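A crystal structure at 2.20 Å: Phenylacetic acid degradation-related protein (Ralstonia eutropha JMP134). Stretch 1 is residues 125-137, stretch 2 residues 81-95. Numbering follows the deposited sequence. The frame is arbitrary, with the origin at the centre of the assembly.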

# COMPACT_ATOMS: atom_id res chain seq x y z
N GLY A 125 -7.78 10.25 16.66
CA GLY A 125 -7.12 9.93 17.92
C GLY A 125 -6.90 8.47 18.19
O GLY A 125 -6.50 8.14 19.30
N LYS A 126 -7.14 7.60 17.20
CA LYS A 126 -6.84 6.16 17.31
C LYS A 126 -5.93 5.69 16.21
O LYS A 126 -6.02 6.16 15.10
CB LYS A 126 -8.11 5.31 17.27
CG LYS A 126 -9.14 5.69 18.32
CD LYS A 126 -10.29 4.69 18.35
CE LYS A 126 -11.57 5.37 18.82
NZ LYS A 126 -12.47 4.43 19.55
N LEU A 127 -5.05 4.75 16.54
CA LEU A 127 -4.17 4.10 15.56
C LEU A 127 -5.00 3.26 14.66
O LEU A 127 -5.69 2.38 15.13
CB LEU A 127 -3.21 3.13 16.21
CG LEU A 127 -1.82 3.58 16.59
CD1 LEU A 127 -1.11 2.39 17.23
CD2 LEU A 127 -1.08 4.07 15.39
N VAL A 128 -4.90 3.48 13.35
CA VAL A 128 -5.58 2.60 12.42
C VAL A 128 -4.66 1.52 11.82
O VAL A 128 -5.11 0.39 11.53
CB VAL A 128 -6.35 3.39 11.36
CG1 VAL A 128 -7.44 4.24 12.04
CG2 VAL A 128 -5.46 4.28 10.54
N ALA A 129 -3.38 1.85 11.64
CA ALA A 129 -2.46 0.94 11.04
C ALA A 129 -1.05 1.30 11.46
O ALA A 129 -0.76 2.46 11.76
CB ALA A 129 -2.59 0.99 9.52
N THR A 130 -0.18 0.28 11.50
CA THR A 130 1.24 0.50 11.70
C THR A 130 2.07 -0.14 10.60
O THR A 130 1.59 -1.01 9.87
CB THR A 130 1.70 -0.05 13.07
OG1 THR A 130 1.40 -1.42 13.14
CG2 THR A 130 0.97 0.63 14.19
N ALA A 131 3.33 0.27 10.53
CA ALA A 131 4.29 -0.27 9.61
C ALA A 131 5.71 -0.38 10.16
O ALA A 131 6.14 0.39 11.02
CB ALA A 131 4.35 0.58 8.38
N THR A 132 6.45 -1.32 9.57
CA THR A 132 7.87 -1.42 9.68
C THR A 132 8.44 -1.42 8.27
O THR A 132 8.06 -2.25 7.44
CB THR A 132 8.21 -2.78 10.39
OG1 THR A 132 7.82 -2.69 11.77
CG2 THR A 132 9.69 -3.10 10.31
N ALA A 133 9.35 -0.51 8.00
CA ALA A 133 10.03 -0.40 6.72
C ALA A 133 11.49 -0.71 6.88
O ALA A 133 12.13 -0.22 7.81
CB ALA A 133 9.90 1.00 6.18
N THR A 134 12.01 -1.53 5.97
CA THR A 134 13.44 -1.74 5.81
C THR A 134 13.88 -1.09 4.52
O THR A 134 13.39 -1.45 3.47
CB THR A 134 13.73 -3.24 5.72
OG1 THR A 134 13.20 -3.86 6.88
CG2 THR A 134 15.19 -3.51 5.60
N CYS A 135 14.77 -0.12 4.63
CA CYS A 135 15.16 0.76 3.53
C CYS A 135 16.64 0.70 3.34
O CYS A 135 17.38 0.62 4.30
CB CYS A 135 14.81 2.22 3.85
SG CYS A 135 13.08 2.45 4.22
N MSE A 136 17.09 0.72 2.10
CA MSE A 136 18.52 0.78 1.81
C MSE A 136 18.76 2.15 1.24
O MSE A 136 17.84 2.73 0.68
CB MSE A 136 18.88 -0.25 0.76
CG MSE A 136 20.36 -0.59 0.65
SE MSE A 136 20.53 -1.88 -0.82
CE MSE A 136 21.01 -3.42 -0.05
N VAL A 137 20.00 2.64 1.34
CA VAL A 137 20.32 3.94 0.80
C VAL A 137 21.43 3.93 -0.26
O VAL A 137 22.48 3.32 -0.06
CB VAL A 137 20.63 4.99 1.94
CG1 VAL A 137 19.82 4.70 3.24
CG2 VAL A 137 22.05 5.03 2.24
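Stretch 2, residues 81-95: ASCSTLNLNLSFLRP

The pairing of these two strands is interrupted by a beta bulge: between Thr 134 and Cys 135 the register shifts by one, so that Thr 134 faces Asn 87 but Cys 135 faces Thr 85. Leu 86 is the extra residue. Its phi/psi of -97/-41 departs from the extended values of its neighbours, and at this irregular point Thr 134 O accepts twice, from Leu 86 N at 2.8 Å and, weakly, from Asn 87 N at 3.4 Å.

Apart from this, stretch 2 runs as an extended strand, 84-92, antiparallel to strand 126-136, with 141° between their N-to-C directions. Paired backbone bonds join Thr 130 to Ser 91 (Thr 130 N to Ser 91 O 2.8 Å, Ser 91 N to Thr 130 O 2.9 Å), Thr 132 to Asn 89 (Asn 89 N to Thr 132 O 2.9 Å) and, beyond the bulge, Met 136 to Ser 84.

Side chains alternate. Ala 129, Ala 131 and Ala 133 share a face with Leu 88, Leu 90 and Phe 92; the small methyls leave room for larger neighbours, and Leu 88 CD1 lies 3.9 Å from Ala 131 CB and 4.0 Å from Ala 133 CB. The other face carries Thr 130, Thr 132 and Thr 134 with Ser 91, Asn 89 and Asn 87. Beta-branched threonine suits an extended backbone, and its hydroxyl suits this more open, polar side, where one water donates to Asn 87 OD1 and Thr 132 O and accepts from Thr 134 OG1.

Past Phe 92, Leu 93 leaves the extended conformation at -109/-49, and Val 128 O receives both Leu 93 N (2.8 Å) and Arg 94 N (3.1 Å). The long side chain of Arg 94 spans to the backbone of stretch 1, its NH1 donating to Leu 127 O at 3.0 Å.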

# COMPACT_ATOMS: atom_id res chain seq x y z
N ALA A 81 22.62 10.61 -2.41
CA ALA A 81 22.12 9.39 -1.78
C ALA A 81 20.64 9.31 -2.00
O ALA A 81 19.99 10.33 -2.21
CB ALA A 81 22.43 9.37 -0.29
N SER A 82 20.10 8.10 -1.93
CA SER A 82 18.70 7.88 -2.22
C SER A 82 18.05 6.77 -1.38
O SER A 82 18.67 5.77 -1.07
CB SER A 82 18.55 7.56 -3.69
OG SER A 82 17.19 7.67 -4.04
N CYS A 83 16.79 6.94 -1.03
CA CYS A 83 16.10 5.95 -0.21
C CYS A 83 15.32 4.95 -1.08
O CYS A 83 14.42 5.32 -1.85
CB CYS A 83 15.17 6.61 0.77
SG CYS A 83 14.01 5.37 1.58
N SER A 84 15.61 3.68 -0.86
CA SER A 84 14.96 2.60 -1.54
C SER A 84 14.35 1.59 -0.57
O SER A 84 15.07 0.88 0.08
CB SER A 84 16.03 1.94 -2.38
OG SER A 84 15.50 0.93 -3.17
N THR A 85 13.03 1.50 -0.48
CA THR A 85 12.39 0.57 0.45
C THR A 85 12.37 -0.88 -0.06
O THR A 85 11.88 -1.15 -1.14
CB THR A 85 10.96 1.02 0.76
OG1 THR A 85 10.98 2.34 1.32
CG2 THR A 85 10.30 0.11 1.75
N LEU A 86 12.86 -1.82 0.75
CA LEU A 86 13.05 -3.20 0.35
C LEU A 86 11.89 -4.04 0.81
O LEU A 86 11.43 -4.92 0.08
CB LEU A 86 14.32 -3.76 0.97
CG LEU A 86 15.61 -3.04 0.62
CD1 LEU A 86 16.79 -3.75 1.27
CD2 LEU A 86 15.85 -2.93 -0.89
N ASN A 87 11.42 -3.78 2.02
CA ASN A 87 10.31 -4.50 2.61
C ASN A 87 9.52 -3.49 3.40
O ASN A 87 10.12 -2.53 3.95
CB ASN A 87 10.83 -5.62 3.57
CG ASN A 87 9.70 -6.56 4.08
OD1 ASN A 87 9.17 -6.36 5.18
ND2 ASN A 87 9.39 -7.63 3.29
N LEU A 88 8.19 -3.69 3.43
CA LEU A 88 7.28 -2.90 4.24
C LEU A 88 6.23 -3.86 4.83
O LEU A 88 5.56 -4.54 4.10
CB LEU A 88 6.59 -1.86 3.36
CG LEU A 88 5.58 -0.86 3.95
CD1 LEU A 88 6.18 -0.00 5.04
CD2 LEU A 88 5.06 0.01 2.84
N ASN A 89 6.15 -3.96 6.15
CA ASN A 89 5.21 -4.84 6.79
C ASN A 89 4.14 -3.97 7.40
O ASN A 89 4.46 -3.08 8.18
CB ASN A 89 5.87 -5.72 7.87
CG ASN A 89 4.88 -6.70 8.51
OD1 ASN A 89 4.30 -6.41 9.54
ND2 ASN A 89 4.68 -7.85 7.88
N LEU A 90 2.90 -4.25 7.05
CA LEU A 90 1.76 -3.42 7.42
C LEU A 90 0.83 -4.22 8.32
O LEU A 90 0.56 -5.35 8.03
CB LEU A 90 0.94 -3.06 6.18
CG LEU A 90 1.72 -2.31 5.11
CD1 LEU A 90 0.83 -2.18 3.86
CD2 LEU A 90 2.22 -0.95 5.59
N SER A 91 0.39 -3.60 9.41
CA SER A 91 -0.54 -4.18 10.33
C SER A 91 -1.70 -3.22 10.35
O SER A 91 -1.52 -1.99 10.51
CB SER A 91 0.06 -4.33 11.75
OG SER A 91 1.22 -5.15 11.77
N PHE A 92 -2.88 -3.81 10.23
CA PHE A 92 -4.14 -3.10 10.14
C PHE A 92 -4.90 -3.38 11.41
O PHE A 92 -5.24 -4.52 11.67
CB PHE A 92 -4.95 -3.58 8.93
CG PHE A 92 -4.20 -3.47 7.63
CD1 PHE A 92 -3.80 -2.22 7.17
CD2 PHE A 92 -3.87 -4.59 6.89
CE1 PHE A 92 -3.07 -2.09 6.02
CE2 PHE A 92 -3.15 -4.46 5.69
CZ PHE A 92 -2.74 -3.21 5.27
N LEU A 93 -5.17 -2.33 12.17
CA LEU A 93 -5.52 -2.41 13.55
C LEU A 93 -6.98 -2.06 13.72
O LEU A 93 -7.70 -2.76 14.43
CB LEU A 93 -4.65 -1.40 14.31
CG LEU A 93 -3.36 -1.87 15.02
CD1 LEU A 93 -2.51 -2.79 14.23
CD2 LEU A 93 -2.54 -0.67 15.46
N ARG A 94 -7.37 -0.94 13.10
CA ARG A 94 -8.73 -0.41 13.15
C ARG A 94 -9.13 0.18 11.81
O ARG A 94 -8.27 0.69 11.09
CB ARG A 94 -8.86 0.73 14.17
CG ARG A 94 -8.42 0.36 15.54
CD ARG A 94 -8.50 1.54 16.49
NE ARG A 94 -8.32 1.06 17.86
CZ ARG A 94 -7.14 0.82 18.45
NH1 ARG A 94 -6.00 1.04 17.81
NH2 ARG A 94 -7.12 0.37 19.70
N PRO A 95 -10.43 0.16 11.50
CA PRO A 95 -10.91 0.73 10.25
C PRO A 95 -10.80 2.25 10.20
O PRO A 95 -10.96 2.93 11.22
CB PRO A 95 -12.38 0.25 10.19
CG PRO A 95 -12.75 0.07 11.59
CD PRO A 95 -11.54 -0.39 12.32
O HOH W 1 10.31 -4.35 7.12